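Local coordinates for protein acetyl-CoA C-acetyltransferase (Syntrophomonas wolfei subsp. wolfei, PDB 7N7Z) that probably catalyses the reversible condensation of two acetyl-CoA molecules to acetoacetyl-CoA and free coenzyme A, at residues B[301-306]-B[394-399]; B[295-300]-B[331-336]; B[6-11]-B[105-110]. All blocks are in the same frame, centred on the assembly; numbering follows the deposited sequence.

Contact 1: B[301-306]-B[394-399]; sequences PKVLKQ and AMASLW
Helix segment 301-306 lies across strand segment 394-399 with their axes 7.7 Å apart at closest approach and their N-to-C directions 39° apart, so that Val303 sits over Ala396. Val303 and Leu398 carry the contact; Val303 points at the strand and uses both methyls. Its CG1 occupies the crowded position between the backbone N and the carbonyl carbon (chi1 67°) and rests on the methyl of Ala396, CG1 to CB 3.6 Å. Its CG2, anti to the backbone N, is thereby turned toward Leu398, whose CD1 lies 3.7 Å from Val303 CG2. Leu398 crosses Val303 obliquely; its CG is anti to the carbonyl carbon (chi1 -61°), and CD1 also reaches the backbone, 3.5 Å from Val303 O. The next residue, Leu304, leaves the helix alongside the strand, but its branch swings in and meets Leu398 at about a right angle, with CD2 of Leu304 3.8 Å from CD1 of Leu398. That CD1 methyl is thus lodged between Val303 and Leu304, and Trp309 lies against both leucines. Ser397 points away from this helix, and the indole NE1 of Trp399 donates to its OG at 3.1 Å, with the oxygen close to the ring plane. The thiolase fold pairs two similar halves in five alpha-beta-alpha-beta-alpha layers; helix 296-307 covers the outer face of the C-terminal half's sheet, while helices 94-107 and 360-378 lie against the other face. Between these two segments the chemistry is aliphatic, methyl against methyl among buried residues, so shape and exclusion of water hold them together; the helix gains its polar hold on the neighbouring strand 277-285, where Lys302 bonds to Glu285 and Ser284 O.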
# COMPACT_ATOMS: atom_id res chain seq x y z
N PRO B 301 -23.23 20.73 -33.29
CA PRO B 301 -23.73 20.82 -34.67
C PRO B 301 -24.15 19.47 -35.23
O PRO B 301 -25.10 19.40 -36.02
CB PRO B 301 -22.54 21.41 -35.44
CG PRO B 301 -21.65 22.02 -34.41
CD PRO B 301 -21.84 21.19 -33.18
N LYS B 302 -23.46 18.39 -34.85
CA LYS B 302 -23.78 17.08 -35.39
C LYS B 302 -25.17 16.63 -34.96
O LYS B 302 -26.00 16.27 -35.80
CB LYS B 302 -22.72 16.06 -34.96
CG LYS B 302 -22.88 14.70 -35.61
CD LYS B 302 -21.69 13.81 -35.31
CE LYS B 302 -22.09 12.34 -35.28
NZ LYS B 302 -20.97 11.47 -34.81
N VAL B 303 -25.44 16.64 -33.65
CA VAL B 303 -26.74 16.19 -33.16
C VAL B 303 -27.85 17.04 -33.76
O VAL B 303 -28.94 16.54 -34.07
CB VAL B 303 -26.77 16.21 -31.62
CG1 VAL B 303 -26.68 17.63 -31.09
CG2 VAL B 303 -28.02 15.51 -31.11
N LEU B 304 -27.59 18.34 -33.94
CA LEU B 304 -28.59 19.20 -34.57
C LEU B 304 -28.88 18.75 -35.99
O LEU B 304 -30.03 18.80 -36.44
CB LEU B 304 -28.11 20.65 -34.55
CG LEU B 304 -28.24 21.39 -33.21
CD1 LEU B 304 -27.48 22.71 -33.26
CD2 LEU B 304 -29.70 21.63 -32.86
N LYS B 305 -27.85 18.31 -36.71
CA LYS B 305 -28.06 17.80 -38.06
C LYS B 305 -28.88 16.52 -38.04
O LYS B 305 -29.85 16.38 -38.80
CB LYS B 305 -26.71 17.56 -38.74
CG LYS B 305 -26.76 17.60 -40.26
CD LYS B 305 -25.45 17.13 -40.88
CE LYS B 305 -25.64 15.89 -41.73
NZ LYS B 305 -24.34 15.24 -42.08
N GLN B 306 -28.52 15.57 -37.17
CA GLN B 306 -29.24 14.31 -37.10
C GLN B 306 -30.73 14.52 -36.84
O GLN B 306 -31.55 13.71 -37.29
CB GLN B 306 -28.64 13.42 -36.00
CG GLN B 306 -27.17 13.07 -36.21
CD GLN B 306 -26.71 11.94 -35.32
OE1 GLN B 306 -27.13 11.82 -34.17
NE2 GLN B 306 -25.82 11.09 -35.84
N ALA B 394 -16.67 13.61 -27.31
CA ALA B 394 -17.70 14.39 -26.65
C ALA B 394 -19.09 13.95 -27.11
O ALA B 394 -19.24 13.19 -28.07
CB ALA B 394 -17.50 15.88 -26.93
N MET B 395 -20.11 14.43 -26.41
CA MET B 395 -21.48 14.04 -26.67
C MET B 395 -22.40 15.25 -26.62
O MET B 395 -22.08 16.28 -26.02
CB MET B 395 -21.97 12.99 -25.66
CG MET B 395 -21.59 11.56 -26.02
SD MET B 395 -22.28 10.36 -24.88
CE MET B 395 -23.84 9.98 -25.68
N ALA B 396 -23.55 15.11 -27.27
CA ALA B 396 -24.61 16.10 -27.23
C ALA B 396 -25.94 15.39 -27.42
O ALA B 396 -26.01 14.34 -28.06
CB ALA B 396 -24.42 17.18 -28.31
N SER B 397 -27.00 15.97 -26.86
CA SER B 397 -28.32 15.37 -26.94
C SER B 397 -29.37 16.47 -26.99
O SER B 397 -29.17 17.56 -26.46
CB SER B 397 -28.58 14.43 -25.75
OG SER B 397 -28.36 15.10 -24.52
N LEU B 398 -30.50 16.16 -27.63
CA LEU B 398 -31.59 17.10 -27.81
C LEU B 398 -32.90 16.48 -27.34
O LEU B 398 -33.12 15.27 -27.51
CB LEU B 398 -31.72 17.54 -29.27
CG LEU B 398 -30.49 18.25 -29.84
CD1 LEU B 398 -30.52 18.21 -31.37
CD2 LEU B 398 -30.42 19.68 -29.33
N TRP B 399 -33.76 17.30 -26.75
CA TRP B 399 -34.99 16.83 -26.13
C TRP B 399 -36.07 17.87 -26.34
O TRP B 399 -35.79 19.05 -26.57
CB TRP B 399 -34.79 16.55 -24.64
CG TRP B 399 -33.55 15.75 -24.31
CD1 TRP B 399 -32.25 16.18 -24.37
CD2 TRP B 399 -33.50 14.38 -23.88
NE1 TRP B 399 -31.40 15.17 -24.00
CE2 TRP B 399 -32.14 14.05 -23.70
CE3 TRP B 399 -34.47 13.41 -23.63
CZ2 TRP B 399 -31.73 12.79 -23.28
CZ3 TRP B 399 -34.06 12.15 -23.22
CH2 TRP B 399 -32.70 11.86 -23.04

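Contact 2: B[295-300]-B[331-336]; sequences GPAVAM and VRMLKE
The carbonyl oxygen of Gly295 is gripped by two backbone N-H groups, those of Val298 and Ala299, each 2.9 Å from Gly295 O, which ties the turn from Gly295 to Ala299 together ahead of the regular bond from Met300 N to Pro296 O. The turn presents Ala297 to helix segment 331-336, and its small methyl lets the two backbones come close, with Ala297 CA 5.3 Å from Leu334 CA. Met333 reaches over from the other helix with CG anti to the backbone N (chi1 180°) and the chain extended to its tip. It runs past the Ala297 methyl, CB, CG and SD all lying near it, SD 3.5 Å from Ala297 CB, and sets its terminal CE against Val298. That last approach, 3.3 Å from Met333 CE to Val298 CG1, is closer than two saturated carbons normally sit, a sign of tight packing, as is the one between Ala297 CB and Met333 CG. Segments 296-300 and 331-336 of helices 296-307 and 324-336, both in the C-terminal thiolase domain, run 47° apart, their axes approaching to 9.1 Å, beside the strand end that leads to Cys388, the predicted proton acceptor; Pro296 itself touches that cysteine. Leu334 reaches the backbone of Ala297 beside Met333, CD2 3.8 Å from Ala297 O. Farther along, Met300 CE comes loosely to Leu334 CD1, at 4.3 Å, while the same methionine leans on Trp317 and Val319 of strand 316-319. Met333 also packs on Tyr172, the last residue of helix 161-172.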
# COMPACT_ATOMS: atom_id res chain seq x y z
N GLY B 295 -14.75 19.52 -27.87
CA GLY B 295 -15.67 18.50 -28.29
C GLY B 295 -17.09 19.00 -28.54
O GLY B 295 -17.70 18.69 -29.57
N PRO B 296 -17.63 19.77 -27.60
CA PRO B 296 -19.00 20.29 -27.80
C PRO B 296 -19.15 21.11 -29.07
O PRO B 296 -20.25 21.18 -29.62
CB PRO B 296 -19.23 21.15 -26.55
CG PRO B 296 -18.31 20.57 -25.52
CD PRO B 296 -17.10 20.11 -26.27
N ALA B 297 -18.07 21.72 -29.56
CA ALA B 297 -18.16 22.51 -30.78
C ALA B 297 -18.34 21.64 -32.02
O ALA B 297 -18.72 22.15 -33.07
CB ALA B 297 -16.91 23.38 -30.94
N VAL B 298 -18.07 20.33 -31.91
CA VAL B 298 -18.31 19.41 -33.01
C VAL B 298 -19.49 18.48 -32.74
O VAL B 298 -20.12 18.01 -33.69
CB VAL B 298 -17.04 18.60 -33.34
CG1 VAL B 298 -15.95 19.51 -33.90
CG2 VAL B 298 -16.53 17.86 -32.11
N ALA B 299 -19.80 18.21 -31.47
CA ALA B 299 -20.94 17.35 -31.16
C ALA B 299 -22.26 18.10 -31.29
O ALA B 299 -23.24 17.55 -31.81
CB ALA B 299 -20.79 16.79 -29.74
N MET B 300 -22.31 19.35 -30.83
CA MET B 300 -23.56 20.10 -30.90
C MET B 300 -24.05 20.28 -32.33
O MET B 300 -25.23 20.01 -32.59
CB MET B 300 -23.38 21.45 -30.20
CG MET B 300 -23.28 21.35 -28.69
SD MET B 300 -22.66 22.87 -27.95
CE MET B 300 -24.12 23.91 -28.05
N VAL B 331 -16.94 28.60 -27.73
CA VAL B 331 -17.58 29.76 -28.36
C VAL B 331 -16.85 30.13 -29.64
O VAL B 331 -17.48 30.43 -30.66
CB VAL B 331 -17.62 30.95 -27.37
CG1 VAL B 331 -18.15 32.19 -28.06
CG2 VAL B 331 -18.46 30.61 -26.15
N ARG B 332 -15.52 30.13 -29.61
CA ARG B 332 -14.75 30.52 -30.78
C ARG B 332 -14.91 29.50 -31.91
O ARG B 332 -15.20 29.87 -33.05
CB ARG B 332 -13.28 30.70 -30.41
CG ARG B 332 -12.46 31.43 -31.46
CD ARG B 332 -12.66 32.94 -31.37
NE ARG B 332 -12.12 33.49 -30.14
CZ ARG B 332 -10.83 33.72 -29.92
NH1 ARG B 332 -9.92 33.45 -30.84
NH2 ARG B 332 -10.45 34.23 -28.76
N MET B 333 -14.71 28.22 -31.60
CA MET B 333 -14.83 27.20 -32.64
C MET B 333 -16.24 27.17 -33.22
O MET B 333 -16.42 26.97 -34.43
CB MET B 333 -14.45 25.83 -32.09
CG MET B 333 -14.57 24.72 -33.12
SD MET B 333 -13.89 23.13 -32.59
CE MET B 333 -13.98 22.21 -34.12
N LEU B 334 -17.25 27.37 -32.37
CA LEU B 334 -18.62 27.39 -32.87
C LEU B 334 -18.87 28.57 -33.80
O LEU B 334 -19.72 28.50 -34.69
CB LEU B 334 -19.61 27.42 -31.71
CG LEU B 334 -20.19 26.08 -31.22
CD1 LEU B 334 -21.28 26.34 -30.18
CD2 LEU B 334 -20.74 25.23 -32.36
N LYS B 335 -18.14 29.68 -33.60
CA LYS B 335 -18.29 30.83 -34.48
C LYS B 335 -17.49 30.65 -35.76
O LYS B 335 -17.94 31.06 -36.84
CB LYS B 335 -17.85 32.11 -33.75
CG LYS B 335 -17.70 33.32 -34.66
CD LYS B 335 -17.17 34.53 -33.90
CE LYS B 335 -17.43 35.81 -34.67
NZ LYS B 335 -16.76 36.99 -34.05
N GLU B 336 -16.31 30.05 -35.67
CA GLU B 336 -15.39 30.00 -36.81
C GLU B 336 -15.73 28.84 -37.74
O GLU B 336 -15.95 29.04 -38.94
CB GLU B 336 -13.95 29.89 -36.31
CG GLU B 336 -13.37 31.21 -35.82
CD GLU B 336 -12.06 31.05 -35.10
OE1 GLU B 336 -11.68 29.90 -34.79
OE2 GLU B 336 -11.39 32.07 -34.83

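Contact 3: B[6-11]-B[105-110]; sequences NEVVVV and NIMLGK
Segment 6-11 comes in as a short lead and enters strand 8-20 at Val8, while segment 105-110 is the last turn of helix 94-107 and the loop beyond it; the two backbones are nearest where Asn6 CA lies 4.4 Å from Met107 CA. There the N-H of Asn6 donates to Met107 O, 2.8 Å from N to O and nearly straight at 167°, arriving in the carbonyl plane on a lone pair. The side chain of Asn6, with CG anti to the carbonyl carbon (chi1 -62°), leans over the same helix end, its CB 3.6 Å from Ile106 O. An alanine here would lose the amide group beside the carbonyls of Ile106 and Met107 and would probably leave this helix end less well covered, though the backbone bond could remain. The turn closes with Gly109 N donating to Ile106 O; Gly109 itself takes a positive phi, which favours glycine. Val8, the first strand residue and two after Asn6, points at the helix, and its CG2 meets two side chains: CG2 of Ile106 at 3.7 Å and, at about a right angle, CG of Met107 at 3.8 Å. Met107 leaves its helix heading away, yet CG, anti to the carbonyl carbon (chi1 -79°), still brushes Asn6 O. The contact thus fastens the C-terminal end of helix 94-107 to the beginning of strand 8-20 in the central sheet, with Ile106 resting on Phe262 and Ser264 of strand 254-264, Met107 on Leu279 of strand 277-285, and Leu108 against Leu108 of the second subunit.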
# COMPACT_ATOMS: atom_id res chain seq x y z
N ASN B 6 -38.92 2.81 -31.83
CA ASN B 6 -39.85 3.45 -30.92
C ASN B 6 -39.38 4.86 -30.55
O ASN B 6 -38.19 5.19 -30.65
CB ASN B 6 -39.99 2.63 -29.63
CG ASN B 6 -40.56 1.25 -29.87
OD1 ASN B 6 -39.89 0.25 -29.64
ND2 ASN B 6 -41.80 1.20 -30.33
N GLU B 7 -40.33 5.68 -30.13
CA GLU B 7 -40.03 6.96 -29.50
C GLU B 7 -39.79 6.73 -28.01
O GLU B 7 -40.49 5.94 -27.37
CB GLU B 7 -41.17 7.96 -29.70
CG GLU B 7 -41.10 8.73 -31.00
CD GLU B 7 -42.39 9.46 -31.32
OE1 GLU B 7 -42.33 10.67 -31.63
OE2 GLU B 7 -43.46 8.83 -31.25
N VAL B 8 -38.80 7.43 -27.46
CA VAL B 8 -38.41 7.27 -26.06
C VAL B 8 -38.72 8.55 -25.31
O VAL B 8 -38.54 9.66 -25.83
CB VAL B 8 -36.91 6.91 -25.95
CG1 VAL B 8 -36.54 6.65 -24.49
CG2 VAL B 8 -36.59 5.70 -26.81
N VAL B 9 -39.17 8.40 -24.06
CA VAL B 9 -39.50 9.52 -23.20
C VAL B 9 -38.85 9.30 -21.84
O VAL B 9 -38.49 8.18 -21.47
CB VAL B 9 -41.03 9.71 -23.04
CG1 VAL B 9 -41.66 10.06 -24.37
CG2 VAL B 9 -41.67 8.47 -22.44
N VAL B 10 -38.71 10.39 -21.09
CA VAL B 10 -38.23 10.37 -19.72
C VAL B 10 -39.42 10.60 -18.80
O VAL B 10 -40.20 11.53 -19.02
CB VAL B 10 -37.13 11.42 -19.48
CG1 VAL B 10 -36.48 11.21 -18.11
CG2 VAL B 10 -36.10 11.37 -20.59
N VAL B 11 -39.55 9.76 -17.78
CA VAL B 11 -40.69 9.83 -16.88
C VAL B 11 -40.31 10.28 -15.47
O VAL B 11 -41.18 10.80 -14.76
CB VAL B 11 -41.43 8.47 -16.82
CG1 VAL B 11 -42.67 8.56 -15.94
CG2 VAL B 11 -41.81 8.02 -18.22
N ASN B 105 -31.73 0.85 -26.66
CA ASN B 105 -32.37 -0.41 -26.32
C ASN B 105 -33.89 -0.27 -26.37
O ASN B 105 -34.59 -1.19 -26.82
CB ASN B 105 -31.92 -0.87 -24.93
CG ASN B 105 -30.84 -1.93 -24.99
OD1 ASN B 105 -31.05 -3.02 -25.52
ND2 ASN B 105 -29.68 -1.62 -24.43
N ILE B 106 -34.41 0.86 -25.91
CA ILE B 106 -35.85 1.09 -25.98
C ILE B 106 -36.28 1.35 -27.42
O ILE B 106 -37.36 0.91 -27.85
CB ILE B 106 -36.25 2.25 -25.05
CG1 ILE B 106 -35.93 1.89 -23.59
CG2 ILE B 106 -37.73 2.59 -25.21
CD1 ILE B 106 -36.32 2.95 -22.59
N MET B 107 -35.46 2.06 -28.19
CA MET B 107 -35.78 2.31 -29.59
C MET B 107 -36.00 1.00 -30.34
O MET B 107 -36.90 0.91 -31.19
CB MET B 107 -34.67 3.11 -30.25
CG MET B 107 -34.69 4.60 -29.96
SD MET B 107 -33.29 5.44 -30.73
CE MET B 107 -33.03 6.79 -29.58
N LEU B 108 -35.19 -0.01 -30.05
CA LEU B 108 -35.19 -1.26 -30.80
C LEU B 108 -36.11 -2.32 -30.20
O LEU B 108 -36.09 -3.47 -30.66
CB LEU B 108 -33.77 -1.81 -30.90
CG LEU B 108 -32.78 -0.92 -31.66
CD1 LEU B 108 -31.37 -1.48 -31.59
CD2 LEU B 108 -33.22 -0.76 -33.11
N GLY B 109 -36.90 -1.97 -29.19
CA GLY B 109 -37.80 -2.92 -28.57
C GLY B 109 -37.15 -3.90 -27.62
O GLY B 109 -37.85 -4.79 -27.10
N LYS B 110 -35.85 -3.77 -27.36
CA LYS B 110 -35.18 -4.69 -26.45
C LYS B 110 -35.65 -4.50 -25.01
O LYS B 110 -35.64 -5.46 -24.22
CB LYS B 110 -33.66 -4.51 -26.54
CG LYS B 110 -33.10 -4.72 -27.94
CD LYS B 110 -32.89 -6.20 -28.25
CE LYS B 110 -31.78 -6.40 -29.29
NZ LYS B 110 -30.47 -5.86 -28.83

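Overall arrangement
From the N terminus, contact 3 comes first, closing a loop of 93 residues between the start of strand 8-20 and the end of helix 94-107 in the N-terminal part of the thiolase fold. It is complete before the other two begin. Contacts 1 and 2 share helix 296-307 and cross: contact 2 closes 30 residues and ties that helix to helix 324-336, while contact 1 opens inside this loop and closes 87 residues, tying the same helix to strand 394-400. Their centres are 12 Å apart and they touch. Contact 1 also meets contact 3 where Trp399 packs on Val10, in the same central sheet, whereas contacts 2 and 3 stay about 15 Å apart at their nearest atoms.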